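Local coordinates for zinc uptake regulation protein (Escherichia coli, PDB 4MTD) that represses the zinc-uptake genes znuACB by binding their operator DNA as a dimer-forming Fur-family regulator that uses zinc as its cofactor, at a contact of chain A with DNA, the interface of chains A and B and the zinc ion site. Residues are numbered along the deposited sequence; one frame, centred on the assembly and turned at random. Chains: chain A/B, Zinc uptake regulation protein.

Contact 1: a contact of chain A with DNA. Residues chain A 45, 60-61, 64, 85. With nucleotides of chain C; nucleotides of chain D.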
ATOM      1  N   TYR A  45       9.980  -8.999   3.597  1.00 31.14           N
ATOM      2  CA  TYR A  45      10.848  -7.877   4.021  1.00 30.58           C
ATOM      3  C   TYR A  45      12.256  -8.308   4.440  1.00 33.12           C
ATOM      4  O   TYR A  45      13.208  -7.544   4.258  1.00 33.74           O
ATOM      5  CB  TYR A  45      10.173  -7.024   5.115  1.00 29.29           C
ATOM      6  CG  TYR A  45       9.153  -6.069   4.533  1.00 29.83           C
ATOM      7  CD1 TYR A  45       9.482  -4.739   4.242  1.00 31.19           C
ATOM      8  CD2 TYR A  45       7.888  -6.500   4.216  1.00 29.70           C
ATOM      9  CE1 TYR A  45       8.550  -3.876   3.691  1.00 30.65           C
ATOM     10  CE2 TYR A  45       6.951  -5.649   3.656  1.00 30.60           C
ATOM     11  CZ  TYR A  45       7.278  -4.340   3.392  1.00 30.69           C
ATOM     12  OH  TYR A  45       6.323  -3.518   2.821  1.00 28.52           O
ATOM     13  N   PRO A  60       9.573  -2.375  -1.514  1.00 36.70           N
ATOM     14  CA  PRO A  60       8.673  -3.505  -1.348  1.00 37.70           C
ATOM     15  C   PRO A  60       8.015  -4.025  -2.638  1.00 37.51           C
ATOM     16  O   PRO A  60       7.940  -5.245  -2.830  1.00 37.21           O
ATOM     17  CB  PRO A  60       7.664  -2.985  -0.333  1.00 37.46           C
ATOM     18  CG  PRO A  60       8.475  -2.061   0.516  1.00 36.25           C
ATOM     19  CD  PRO A  60       9.366  -1.361  -0.464  1.00 36.63           C
ATOM     20  N   PRO A  61       7.571  -3.130  -3.533  1.00 36.41           N
ATOM     21  CA  PRO A  61       7.021  -3.659  -4.787  1.00 35.23           C
ATOM     22  C   PRO A  61       8.022  -4.507  -5.555  1.00 35.58           C
ATOM     23  O   PRO A  61       7.621  -5.436  -6.258  1.00 36.42           O
ATOM     24  CB  PRO A  61       6.674  -2.402  -5.578  1.00 34.29           C
ATOM     25  CG  PRO A  61       6.398  -1.383  -4.534  1.00 35.06           C
ATOM     26  CD  PRO A  61       7.387  -1.674  -3.433  1.00 36.54           C
ATOM     27  N   TYR A  64       7.867  -7.975  -3.985  1.00 33.78           N
ATOM     28  CA  TYR A  64       6.553  -8.574  -4.219  1.00 33.68           C
ATOM     29  C   TYR A  64       6.318  -8.905  -5.702  1.00 35.50           C
ATOM     30  O   TYR A  64       5.724  -9.937  -6.001  1.00 36.33           O
ATOM     31  CB  TYR A  64       5.426  -7.718  -3.625  1.00 32.31           C
ATOM     32  CG  TYR A  64       5.284  -7.942  -2.137  1.00 32.87           C
ATOM     33  CD1 TYR A  64       4.572  -9.028  -1.643  1.00 32.30           C
ATOM     34  CD2 TYR A  64       5.916  -7.111  -1.223  1.00 33.60           C
ATOM     35  CE1 TYR A  64       4.482  -9.269  -0.284  1.00 32.19           C
ATOM     36  CE2 TYR A  64       5.812  -7.331   0.141  1.00 33.67           C
ATOM     37  CZ  TYR A  64       5.100  -8.414   0.606  1.00 32.75           C
ATOM     38  OH  TYR A  64       5.009  -8.626   1.958  1.00 30.65           O
ATOM     39  N   TYR A  85       7.716 -17.247   2.669  1.00 38.93           N
ATOM     40  CA  TYR A  85       7.916 -17.844   1.361  1.00 38.98           C
ATOM     41  C   TYR A  85       9.099 -18.796   1.354  1.00 40.24           C
ATOM     42  O   TYR A  85      10.106 -18.577   2.042  1.00 39.94           O
ATOM     43  CB  TYR A  85       8.137 -16.744   0.333  1.00 37.80           C
ATOM     44  CG  TYR A  85       7.056 -15.697   0.379  1.00 39.49           C
ATOM     45  CD1 TYR A  85       5.931 -15.795  -0.435  1.00 39.44           C
ATOM     46  CD2 TYR A  85       7.136 -14.627   1.272  1.00 39.50           C
ATOM     47  CE1 TYR A  85       4.922 -14.843  -0.381  1.00 40.14           C
ATOM     48  CE2 TYR A  85       6.138 -13.675   1.339  1.00 41.03           C
ATOM     49  CZ  TYR A  85       5.032 -13.784   0.507  1.00 42.40           C
ATOM     50  OH  TYR A  85       4.040 -12.828   0.571  1.00 43.68           O
TER
ATOM     51  P    DT C  14       6.424  -9.528   8.793  1.00 33.21           P
ATOM     52  OP1  DT C  14       6.360 -10.961   9.140  1.00 38.51           O
ATOM     53  OP2  DT C  14       7.667  -8.924   8.299  1.00 34.52           O
ATOM     54  O5'  DT C  14       5.258  -9.343   7.728  1.00 34.79           O
ATOM     55  C5'  DT C  14       3.908  -9.689   8.057  1.00 33.08           C
ATOM     56  C4'  DT C  14       2.982  -9.309   6.926  1.00 33.75           C
ATOM     57  O4'  DT C  14       2.775  -7.875   6.940  1.00 33.72           O
ATOM     58  C3'  DT C  14       3.470  -9.662   5.513  1.00 33.72           C
ATOM     59  O3'  DT C  14       2.453 -10.428   4.857  1.00 33.22           O
ATOM     60  C2'  DT C  14       3.694  -8.308   4.855  1.00 33.43           C
ATOM     61  C1'  DT C  14       2.712  -7.425   5.605  1.00 32.96           C
ATOM     62  N1   DT C  14       3.000  -5.980   5.604  1.00 32.93           N
ATOM     63  C2   DT C  14       1.992  -5.119   5.237  1.00 32.85           C
ATOM     64  O2   DT C  14       0.883  -5.496   4.897  1.00 35.53           O
ATOM     65  N3   DT C  14       2.338  -3.791   5.260  1.00 32.42           N
ATOM     66  C4   DT C  14       3.552  -3.251   5.628  1.00 32.14           C
ATOM     67  O4   DT C  14       3.705  -2.035   5.628  1.00 32.97           O
ATOM     68  C5   DT C  14       4.561  -4.209   6.012  1.00 34.07           C
ATOM     69  C7   DT C  14       5.915  -3.715   6.413  1.00 34.73           C
ATOM     70  C6   DT C  14       4.239  -5.510   5.980  1.00 34.37           C
ATOM     71  P    DA C  15       2.616 -10.900   3.334  1.00 36.74           P
ATOM     72  OP1  DA C  15       1.815 -12.133   3.161  1.00 38.52           O
ATOM     73  OP2  DA C  15       4.046 -10.881   2.955  1.00 33.99           O
ATOM     74  O5'  DA C  15       1.933  -9.720   2.518  1.00 36.54           O
ATOM     75  C5'  DA C  15       0.555  -9.401   2.713  1.00 34.37           C
ATOM     76  C4'  DA C  15       0.188  -8.244   1.817  1.00 34.92           C
ATOM     77  O4'  DA C  15       0.838  -7.036   2.269  1.00 33.79           O
ATOM     78  C3'  DA C  15       0.583  -8.410   0.345  1.00 34.05           C
ATOM     79  O3'  DA C  15      -0.637  -8.680  -0.357  1.00 34.27           O
ATOM     80  C2'  DA C  15       1.308  -7.112  -0.001  1.00 33.24           C
ATOM     81  C1'  DA C  15       0.948  -6.187   1.148  1.00 33.22           C
ATOM     82  N9   DA C  15       1.923  -5.146   1.476  1.00 32.10           N
ATOM     83  C8   DA C  15       3.223  -5.314   1.880  1.00 31.54           C
ATOM     84  N7   DA C  15       3.841  -4.191   2.149  1.00 31.43           N
ATOM     85  C5   DA C  15       2.880  -3.218   1.918  1.00 31.74           C
ATOM     86  C6   DA C  15       2.909  -1.817   2.020  1.00 29.77           C
ATOM     87  N6   DA C  15       3.984  -1.125   2.394  1.00 27.67           N
ATOM     88  N1   DA C  15       1.780  -1.141   1.713  1.00 31.54           N
ATOM     89  C2   DA C  15       0.698  -1.837   1.339  1.00 31.34           C
ATOM     90  N3   DA C  15       0.550  -3.152   1.204  1.00 32.23           N
ATOM     91  C4   DA C  15       1.691  -3.794   1.512  1.00 31.01           C
ATOM     92  P    DT C  16      -0.704  -8.676  -1.953  1.00 36.53           P
ATOM     93  OP1  DT C  16      -1.902  -9.465  -2.344  1.00 40.98           O
ATOM     94  OP2  DT C  16       0.623  -9.032  -2.487  1.00 36.14           O
ATOM     95  O5'  DT C  16      -1.045  -7.156  -2.279  1.00 35.59           O
ATOM     96  C5'  DT C  16      -2.060  -6.506  -1.498  1.00 36.14           C
ATOM     97  C4'  DT C  16      -2.283  -5.094  -1.982  1.00 37.05           C
ATOM     98  O4'  DT C  16      -1.234  -4.215  -1.509  1.00 35.78           O
ATOM     99  C3'  DT C  16      -2.334  -4.906  -3.500  1.00 38.18           C
ATOM    100  O3'  DT C  16      -3.417  -3.997  -3.673  1.00 41.96           O
ATOM    101  C2'  DT C  16      -1.007  -4.245  -3.817  1.00 35.28           C
ATOM    102  C1'  DT C  16      -0.820  -3.392  -2.582  1.00 33.83           C
ATOM    103  N1   DT C  16       0.559  -2.942  -2.302  1.00 32.25           N
ATOM    104  C2   DT C  16       0.764  -1.605  -2.052  1.00 29.80           C
ATOM    105  O2   DT C  16      -0.129  -0.777  -2.080  1.00 31.21           O
ATOM    106  N3   DT C  16       2.065  -1.267  -1.783  1.00 29.36           N
ATOM    107  C4   DT C  16       3.156  -2.114  -1.743  1.00 29.83           C
ATOM    108  O4   DT C  16       4.269  -1.666  -1.488  1.00 31.86           O
ATOM    109  C5   DT C  16       2.869  -3.502  -2.014  1.00 30.26           C
ATOM    110  C7   DT C  16       3.991  -4.491  -1.985  1.00 30.50           C
ATOM    111  C6   DT C  16       1.600  -3.845  -2.269  1.00 30.32           C
ATOM    112  P    DA C  17      -4.123  -3.785  -5.060  1.00 41.40           P
ATOM    113  OP1  DA C  17      -5.439  -4.463  -4.997  1.00 46.43           O
ATOM    114  OP2  DA C  17      -3.160  -4.105  -6.140  1.00 40.85           O
ATOM    115  O5'  DA C  17      -4.423  -2.223  -5.010  1.00 42.53           O
ATOM    116  C5'  DA C  17      -4.792  -1.607  -3.759  1.00 36.99           C
ATOM    117  C4'  DA C  17      -4.550  -0.120  -3.809  1.00 36.98           C
ATOM    118  O4'  DA C  17      -3.149   0.158  -3.574  1.00 38.55           O
ATOM    119  C3'  DA C  17      -4.877   0.553  -5.143  1.00 37.09           C
ATOM    120  O3'  DA C  17      -5.350   1.857  -4.811  1.00 36.80           O
ATOM    121  C2'  DA C  17      -3.530   0.595  -5.840  1.00 35.98           C
ATOM    122  C1'  DA C  17      -2.625   0.914  -4.667  1.00 37.30           C
ATOM    123  N9   DA C  17      -1.221   0.542  -4.824  1.00 36.44           N
ATOM    124  C8   DA C  17      -0.720  -0.692  -5.158  1.00 35.05           C
ATOM    125  N7   DA C  17       0.589  -0.743  -5.180  1.00 31.94           N
ATOM    126  C5   DA C  17       0.977   0.547  -4.842  1.00 33.21           C
ATOM    127  C6   DA C  17       2.240   1.140  -4.677  1.00 32.75           C
ATOM    128  N6   DA C  17       3.389   0.488  -4.864  1.00 32.01           N
ATOM    129  N1   DA C  17       2.282   2.444  -4.325  1.00 32.20           N
ATOM    130  C2   DA C  17       1.125   3.098  -4.151  1.00 33.84           C
ATOM    131  N3   DA C  17      -0.124   2.643  -4.254  1.00 33.57           N
ATOM    132  C4   DA C  17      -0.128   1.344  -4.602  1.00 34.56           C
TER
ATOM    133  P    DT D  15      10.367   9.361  -5.776  1.00 33.42           P
ATOM    134  OP1  DT D  15      10.491  10.796  -6.092  1.00 36.23           O
ATOM    135  OP2  DT D  15      11.332   8.736  -4.838  1.00 36.18           O
ATOM    136  O5'  DT D  15       8.889   9.127  -5.238  1.00 32.41           O
ATOM    137  C5'  DT D  15       7.792   9.694  -5.956  1.00 32.06           C
ATOM    138  C4'  DT D  15       6.479   9.363  -5.287  1.00 32.29           C
ATOM    139  O4'  DT D  15       6.180   7.956  -5.434  1.00 31.44           O
ATOM    140  C3'  DT D  15       6.379   9.679  -3.790  1.00 31.12           C
ATOM    141  O3'  DT D  15       5.238  10.524  -3.671  1.00 29.89           O
ATOM    142  C2'  DT D  15       6.196   8.313  -3.139  1.00 32.16           C
ATOM    143  C1'  DT D  15       5.538   7.515  -4.257  1.00 32.51           C
ATOM    144  N1   DT D  15       5.685   6.051  -4.195  1.00 32.39           N
ATOM    145  C2   DT D  15       4.555   5.270  -4.270  1.00 34.96           C
ATOM    146  O2   DT D  15       3.428   5.732  -4.347  1.00 38.42           O
ATOM    147  N3   DT D  15       4.790   3.917  -4.225  1.00 35.65           N
ATOM    148  C4   DT D  15       6.017   3.287  -4.142  1.00 33.55           C
ATOM    149  O4   DT D  15       6.072   2.060  -4.122  1.00 33.45           O
ATOM    150  C5   DT D  15       7.161   4.170  -4.074  1.00 31.72           C
ATOM    151  C7   DT D  15       8.531   3.581  -3.965  1.00 32.27           C
ATOM    152  C6   DT D  15       6.939   5.489  -4.107  1.00 31.76           C
TER
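A:Tyr45, A:Pro60, A:Pro61 and A:Tyr64 have helical backbone torsions, while A:Tyr85, at phi -140° and psi 146°, is extended in strand 84-87. In A:Tyr45 and A:Tyr64 CG lies anti to the carbonyl carbon, a turn that sends both phenols from their helices to the DNA. A:Tyr45 reads a base: its phenol OH donates to N7 on the Hoogsteen edge of DA15 of chain C at 2.7 Å, in the major groove, with N7 in the plane of the ring. The adenine N6 returns only a weak bond to the same OH. The 5-methyl C7 of DT14 of chain C sits over one face of this ring, offset toward the rim, 3.7 Å from its centroid. A:Tyr64 stands edge-to-face against the imidazole part of DA15 of chain C, planes at 76°. Its CD2 packs on the methyl C7 of DT16 of chain C at 3.3 Å, and its OH donates to phosphate oxygen OP2 of DA15 of chain C at 2.6 Å. The A:Tyr85 OH reaches the same OP2 at 3.1 Å, so two phenols grip one phosphate oxygen. A phenylalanine in place of A:Tyr64 would lack the OH that meets OP2 and would probably loosen the grip on the phosphate. A:Pro61 CG touches O4 of DT15 of chain D, 3.5 Å away. Helix 60-72, the recognition helix of the winged helix-turn-helix, presents its N-terminal residues to the major groove, with helix 44-54 beside it and strand 84-87 reaching the backbone.

Contact 2: the interface of chains A and B. Residues chain A 80, 134-136; chain B 80-81, 138, 140.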
ATOM      1  N   GLU A  80       1.258 -19.972   4.264  1.00 49.05           N
ATOM      2  CA  GLU A  80       0.155 -19.139   4.747  1.00 50.80           C
ATOM      3  C   GLU A  80       0.127 -18.878   6.265  1.00 50.29           C
ATOM      4  O   GLU A  80      -0.353 -17.834   6.690  1.00 51.81           O
ATOM      5  CB  GLU A  80      -1.190 -19.733   4.298  1.00 53.58           C
ATOM      6  CG  GLU A  80      -1.397 -19.806   2.779  1.00 53.71           C
ATOM      7  CD  GLU A  80      -1.591 -18.447   2.115  1.00 55.92           C
ATOM      8  OE1 GLU A  80      -1.875 -17.458   2.828  1.00 57.19           O
ATOM      9  OE2 GLU A  80      -1.465 -18.367   0.867  1.00 57.71           O
ATOM     10  N   HIS A 134      -8.665 -25.728  -3.892  1.00 92.57           N
ATOM     11  CA  HIS A 134      -7.304 -25.870  -3.367  1.00 86.77           C
ATOM     12  C   HIS A 134      -7.289 -26.163  -1.866  1.00 80.59           C
ATOM     13  O   HIS A 134      -8.063 -25.587  -1.104  1.00 81.41           O
ATOM     14  CB  HIS A 134      -6.523 -24.582  -3.647  1.00 89.19           C
ATOM     15  CG  HIS A 134      -5.045 -24.708  -3.442  1.00 94.14           C
ATOM     16  ND1 HIS A 134      -4.236 -25.445  -4.280  1.00 96.03           N
ATOM     17  CD2 HIS A 134      -4.227 -24.175  -2.503  1.00 94.45           C
ATOM     18  CE1 HIS A 134      -2.985 -25.370  -3.861  1.00 95.31           C
ATOM     19  NE2 HIS A 134      -2.953 -24.607  -2.783  1.00 95.85           N
ATOM     20  N   ASN A 135      -6.400 -27.060  -1.449  1.00 74.85           N
ATOM     21  CA  ASN A 135      -6.152 -27.311  -0.030  1.00 73.57           C
ATOM     22  C   ASN A 135      -4.894 -26.590   0.443  1.00 70.59           C
ATOM     23  O   ASN A 135      -3.933 -26.450  -0.308  1.00 71.22           O
ATOM     24  CB  ASN A 135      -5.961 -28.804   0.229  1.00 74.71           C
ATOM     25  CG  ASN A 135      -7.128 -29.638  -0.242  1.00 75.86           C
ATOM     26  OD1 ASN A 135      -7.034 -30.338  -1.251  1.00 77.76           O
ATOM     27  ND2 ASN A 135      -8.239 -29.572   0.486  1.00 74.62           N
ATOM     28  N   VAL A 136      -4.906 -26.144   1.693  1.00 67.90           N
ATOM     29  CA  VAL A 136      -3.720 -25.605   2.341  1.00 64.08           C
ATOM     30  C   VAL A 136      -3.413 -26.515   3.514  1.00 62.43           C
ATOM     31  O   VAL A 136      -4.166 -26.556   4.483  1.00 61.13           O
ATOM     32  CB  VAL A 136      -3.941 -24.171   2.854  1.00 64.59           C
ATOM     33  CG1 VAL A 136      -2.718 -23.682   3.623  1.00 64.18           C
ATOM     34  CG2 VAL A 136      -4.265 -23.238   1.697  1.00 65.13           C
TER
ATOM     35  N   GLU B  80      -5.767 -18.980   8.917  1.00 47.82           N
ATOM     36  CA  GLU B  80      -4.462 -18.472   8.489  1.00 49.66           C
ATOM     37  C   GLU B  80      -4.371 -18.013   7.031  1.00 51.22           C
ATOM     38  O   GLU B  80      -3.604 -17.099   6.728  1.00 48.13           O
ATOM     39  CB  GLU B  80      -3.399 -19.552   8.699  1.00 51.17           C
ATOM     40  CG  GLU B  80      -3.226 -20.009  10.138  1.00 52.09           C
ATOM     41  CD  GLU B  80      -2.603 -18.952  11.021  1.00 54.87           C
ATOM     42  OE1 GLU B  80      -2.289 -17.853  10.516  1.00 55.32           O
ATOM     43  OE2 GLU B  80      -2.421 -19.229  12.226  1.00 59.83           O
ATOM     44  N   SER B  81      -5.122 -18.649   6.132  1.00 51.97           N
ATOM     45  CA  SER B  81      -4.978 -18.385   4.698  1.00 54.39           C
ATOM     46  C   SER B  81      -5.646 -17.075   4.331  1.00 54.06           C
ATOM     47  O   SER B  81      -5.189 -16.370   3.441  1.00 57.55           O
ATOM     48  CB  SER B  81      -5.554 -19.523   3.862  1.00 54.86           C
ATOM     49  OG  SER B  81      -6.933 -19.685   4.124  1.00 54.86           O
ATOM     50  N   GLU B 138      -6.863 -26.029   5.660  1.00 57.46           N
ATOM     51  CA  GLU B 138      -7.815 -25.039   5.204  1.00 58.14           C
ATOM     52  C   GLU B 138      -8.111 -25.294   3.742  1.00 58.79           C
ATOM     53  O   GLU B 138      -7.198 -25.405   2.932  1.00 60.18           O
ATOM     54  CB  GLU B 138      -7.254 -23.632   5.426  1.00 58.22           C
ATOM     55  CG  GLU B 138      -7.175 -23.247   6.900  1.00 59.90           C
ATOM     56  CD  GLU B 138      -6.440 -21.935   7.162  1.00 61.67           C
ATOM     57  OE1 GLU B 138      -6.298 -21.118   6.226  1.00 60.67           O
ATOM     58  OE2 GLU B 138      -6.005 -21.715   8.319  1.00 60.97           O
ATOM     59  N   HIS B 140     -10.188 -24.219   0.192  1.00 71.87           N
ATOM     60  CA  HIS B 140     -10.826 -23.130  -0.527  1.00 76.52           C
ATOM     61  C   HIS B 140     -11.615 -23.654  -1.722  1.00 81.85           C
ATOM     62  O   HIS B 140     -11.180 -24.579  -2.413  1.00 84.55           O
ATOM     63  CB  HIS B 140      -9.781 -22.113  -0.984  1.00 79.09           C
ATOM     64  CG  HIS B 140      -9.156 -21.353   0.142  1.00 81.81           C
ATOM     65  ND1 HIS B 140      -9.621 -20.124   0.559  1.00 83.45           N
ATOM     66  CD2 HIS B 140      -8.111 -21.654   0.947  1.00 81.89           C
ATOM     67  CE1 HIS B 140      -8.886 -19.699   1.571  1.00 83.64           C
ATOM     68  NE2 HIS B 140      -7.963 -20.609   1.824  1.00 83.87           N
TER
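Strand 131-140 of chain A pairs antiparallel with strand 131-140 of chain B, and the loop residue A:Glu80 faces the B:Glu80 and B:Ser81 loop. Main-chain atoms carry the strand pairing. B:His140 N donates to A:His134 O at 2.8 Å, nearly along the C=O axis, and A:His134 N returns a bond to B:His140 O from within the carbonyl plane. A:Val136 N likewise meets B:Glu138 O at 2.7 Å, answered by B:Glu138 N to A:Val136 O. A:Val136 turns CG1 anti to its backbone N (chi1 175°), and CB lies 3.5 Å from B:Glu138 O. Within chain B, the B:Glu138 carboxylate ties the loop to the strand. OE1 takes B:Ser81 N on its syn lone pair and B:Ser81 OG, 2.6 Å away, nearly along the C-O axis; OE2 accepts B:Glu80 N through its own syn lone pair. These bonds to amides and hydroxyl would probably steady the charge of B:Glu138. The serine hydroxyl also shares a hydrogen bond with B:His140 NE2 at 2.7 Å, which helps fix the rotation of that imidazole. A:Glu80 is bent at chi2 (-70°), and its CB lies alongside B:Ser81 CA at 4.0 Å. The two-fold axis relates each contact to its twin, and the joined strands form a continuous sheet across the dimerisation domains, with the loops between strands 76-79 and 84-87 meeting beside it.

Contact 3: the zinc ion site. Residues chain A 77, 88-90, 93-94, 96, 98, 111. With ZN (zinc ion), chain E.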
ATOM      1  N   HIS A  77       6.459 -21.266  -2.981  1.00 43.38           N
ATOM      2  CA  HIS A  77       5.156 -21.350  -2.349  1.00 45.70           C
ATOM      3  C   HIS A  77       5.059 -20.310  -1.252  1.00 45.26           C
ATOM      4  O   HIS A  77       6.049 -20.021  -0.567  1.00 43.14           O
ATOM      5  CB  HIS A  77       4.930 -22.725  -1.708  1.00 48.06           C
ATOM      6  CG  HIS A  77       4.986 -23.870  -2.670  1.00 50.33           C
ATOM      7  ND1 HIS A  77       4.098 -24.013  -3.715  1.00 53.24           N
ATOM      8  CD2 HIS A  77       5.806 -24.945  -2.724  1.00 51.82           C
ATOM      9  CE1 HIS A  77       4.378 -25.118  -4.381  1.00 52.82           C
ATOM     10  NE2 HIS A  77       5.410 -25.701  -3.801  1.00 55.21           N
ATOM     11  N   CYS A  88      10.016 -24.166  -3.816  1.00 56.13           N
ATOM     12  CA  CYS A  88       9.396 -25.452  -4.084  1.00 59.59           C
ATOM     13  C   CYS A  88      10.495 -26.481  -4.328  1.00 61.43           C
ATOM     14  O   CYS A  88      11.449 -26.218  -5.061  1.00 59.08           O
ATOM     15  CB  CYS A  88       8.475 -25.354  -5.300  1.00 60.53           C
ATOM     16  SG  CYS A  88       7.881 -26.954  -5.892  1.00 61.81           S
ATOM     17  N   HIS A  89      10.360 -27.649  -3.707  1.00 67.84           N
ATOM     18  CA  HIS A  89      11.399 -28.693  -3.776  1.00 70.64           C
ATOM     19  C   HIS A  89      11.599 -29.348  -5.157  1.00 69.93           C
ATOM     20  O   HIS A  89      12.690 -29.837  -5.441  1.00 70.40           O
ATOM     21  CB  HIS A  89      11.164 -29.757  -2.691  1.00 71.88           C
ATOM     22  CG  HIS A  89      10.103 -30.762  -3.027  1.00 74.55           C
ATOM     23  ND1 HIS A  89       8.901 -30.421  -3.611  1.00 75.49           N
ATOM     24  CD2 HIS A  89      10.058 -32.103  -2.832  1.00 76.06           C
ATOM     25  CE1 HIS A  89       8.168 -31.508  -3.776  1.00 75.84           C
ATOM     26  NE2 HIS A  89       8.846 -32.542  -3.310  1.00 76.29           N
ATOM     27  N   LEU A  90      10.565 -29.359  -6.002  1.00 71.68           N
ATOM     28  CA  LEU A  90      10.668 -29.886  -7.375  1.00 74.74           C
ATOM     29  C   LEU A  90       9.961 -28.976  -8.385  1.00 74.40           C
ATOM     30  O   LEU A  90       8.736 -28.882  -8.382  1.00 76.83           O
ATOM     31  CB  LEU A  90      10.080 -31.303  -7.448  1.00 77.72           C
ATOM     32  CG  LEU A  90       9.924 -31.937  -8.844  1.00 79.61           C
ATOM     33  CD1 LEU A  90      11.240 -31.931  -9.613  1.00 79.59           C
ATOM     34  CD2 LEU A  90       9.367 -33.351  -8.745  1.00 79.52           C
ATOM     35  N   GLN A  93       6.948 -29.423 -12.435  1.00 98.25           N
ATOM     36  CA  GLN A  93       5.581 -29.951 -12.284  1.00 99.58           C
ATOM     37  C   GLN A  93       4.506 -28.846 -12.254  1.00 98.11           C
ATOM     38  O   GLN A  93       4.796 -27.709 -11.884  1.00 96.64           O
ATOM     39  CB  GLN A  93       5.488 -30.810 -11.019  1.00100.41           C
ATOM     40  CG  GLN A  93       5.580 -30.025  -9.718  1.00100.23           C
ATOM     41  CD  GLN A  93       5.766 -30.912  -8.503  1.00104.16           C
ATOM     42  OE1 GLN A  93       5.837 -30.425  -7.373  1.00104.01           O
ATOM     43  NE2 GLN A  93       5.843 -32.219  -8.726  1.00105.29           N
ATOM     44  N   PRO A  94       3.259 -29.183 -12.641  1.00 97.71           N
ATOM     45  CA  PRO A  94       2.172 -28.195 -12.664  1.00 95.93           C
ATOM     46  C   PRO A  94       1.582 -27.908 -11.278  1.00 92.55           C
ATOM     47  O   PRO A  94       2.030 -28.480 -10.281  1.00 88.01           O
ATOM     48  CB  PRO A  94       1.125 -28.863 -13.558  1.00 97.14           C
ATOM     49  CG  PRO A  94       1.320 -30.320 -13.318  1.00 96.52           C
ATOM     50  CD  PRO A  94       2.796 -30.511 -13.092  1.00 96.07           C
ATOM     51  N   HIS A  96       0.239 -28.000  -7.985  1.00 82.66           N
ATOM     52  CA  HIS A  96       0.146 -29.180  -7.135  1.00 77.02           C
ATOM     53  C   HIS A  96      -0.202 -28.803  -5.699  1.00 77.37           C
ATOM     54  O   HIS A  96       0.178 -27.737  -5.213  1.00 79.23           O
ATOM     55  CB  HIS A  96       1.465 -29.963  -7.164  1.00 74.07           C
ATOM     56  CG  HIS A  96       2.669 -29.160  -6.757  1.00 76.41           C
ATOM     57  ND1 HIS A  96       3.312 -28.293  -7.616  1.00 76.36           N
ATOM     58  CD2 HIS A  96       3.359 -29.112  -5.592  1.00 74.47           C
ATOM     59  CE1 HIS A  96       4.339 -27.739  -6.995  1.00 76.20           C
ATOM     60  NE2 HIS A  96       4.393 -28.219  -5.764  1.00 73.18           N
ATOM     61  N   SER A  98       0.637 -29.724  -2.049  1.00 70.90           N
ATOM     62  CA  SER A  98       1.646 -30.371  -1.213  1.00 69.26           C
ATOM     63  C   SER A  98       1.409 -30.083   0.266  1.00 68.44           C
ATOM     64  O   SER A  98       0.878 -29.028   0.627  1.00 70.00           O
ATOM     65  CB  SER A  98       3.045 -29.888  -1.599  1.00 69.82           C
ATOM     66  OG  SER A  98       3.575 -30.660  -2.659  1.00 73.97           O
ATOM     67  N   GLU A 111       8.645 -30.259   1.924  1.00 57.08           N
ATOM     68  CA  GLU A 111       7.455 -30.361   1.092  1.00 57.73           C
ATOM     69  C   GLU A 111       7.210 -31.840   0.765  1.00 63.23           C
ATOM     70  O   GLU A 111       8.051 -32.482   0.140  1.00 65.97           O
ATOM     71  CB  GLU A 111       7.635 -29.532  -0.187  1.00 53.68           C
ATOM     72  CG  GLU A 111       6.368 -29.411  -1.019  1.00 53.62           C
ATOM     73  CD  GLU A 111       6.529 -28.642  -2.329  1.00 52.27           C
ATOM     74  OE1 GLU A 111       5.585 -28.724  -3.132  1.00 53.90           O
ATOM     75  OE2 GLU A 111       7.559 -27.967  -2.575  1.00 49.48           O
TER
HETATM   76 ZN    ZN E 202       6.002 -27.494  -4.640  1.00 63.33          ZN
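A:Cys88 turns SG anti to its backbone N (chi1 170°), A:Glu111 does the same with CG (-171°) and stays extended beyond it, while A:His96 takes the crowded position between N and carbonyl carbon (57°). Together with A:His77 they converge on the zinc ion. The carboxylate OE1 of A:Glu111 binds ZN at 2.0 Å, NE2 of A:His77 and NE2 of A:His96 bind it tip-on, and the cysteine sulfur A:Cys88 SG bonds to ZN at 2.3 Å. The shell is irregular; A:Glu111 OE2, 2.6 Å from ZN, is at most a loose second oxygen contact, and further ligands such as water may be unseen. Second-shell bonds hold the carboxylate: A:Ser98 OG donates to the anti lone pair of A:Glu111 OE1 at 2.8 Å, and A:His89 N meets OE2 at 3.0 Å from above the carboxylate plane. The A:His96 ring is fixed from its far edge, where ND1 donates to A:Pro94 O at 3.0 Å, almost exactly in the ring plane; this leaves NE2 directed at the metal. Over the centre of one face of that imidazole lies the amide oxygen A:Gln93 OE1, 4.0 Å from ZN. Zinc would probably polarise both imidazoles. By joining strand 76-79, the residues after strand 84-87, the loop before strand 99-103 and strand 109-112, the ion ties the DNA-binding domain to the dimerisation domain, which fits its role as the cofactor for operator binding.

Contacts 1 and 2 lie about 20 Å apart, contacts 1 and 3 about 21 Å, and contacts 2 and 3 about 15 Å, all between the centres of their C-alpha atoms. Strand 84-87 reaches the DNA in contact 1 and runs directly into A:Cys88 and A:His89 of contact 3. Strand 76-79 supplies a zinc ligand in contact 3 and leads straight to A:Glu80 of contact 2. The wing thus connects operator, metal and dimer partner, so zinc could plausibly set how the DNA-binding domains are held relative to the paired strands. The deposited assembly contains four protein copies.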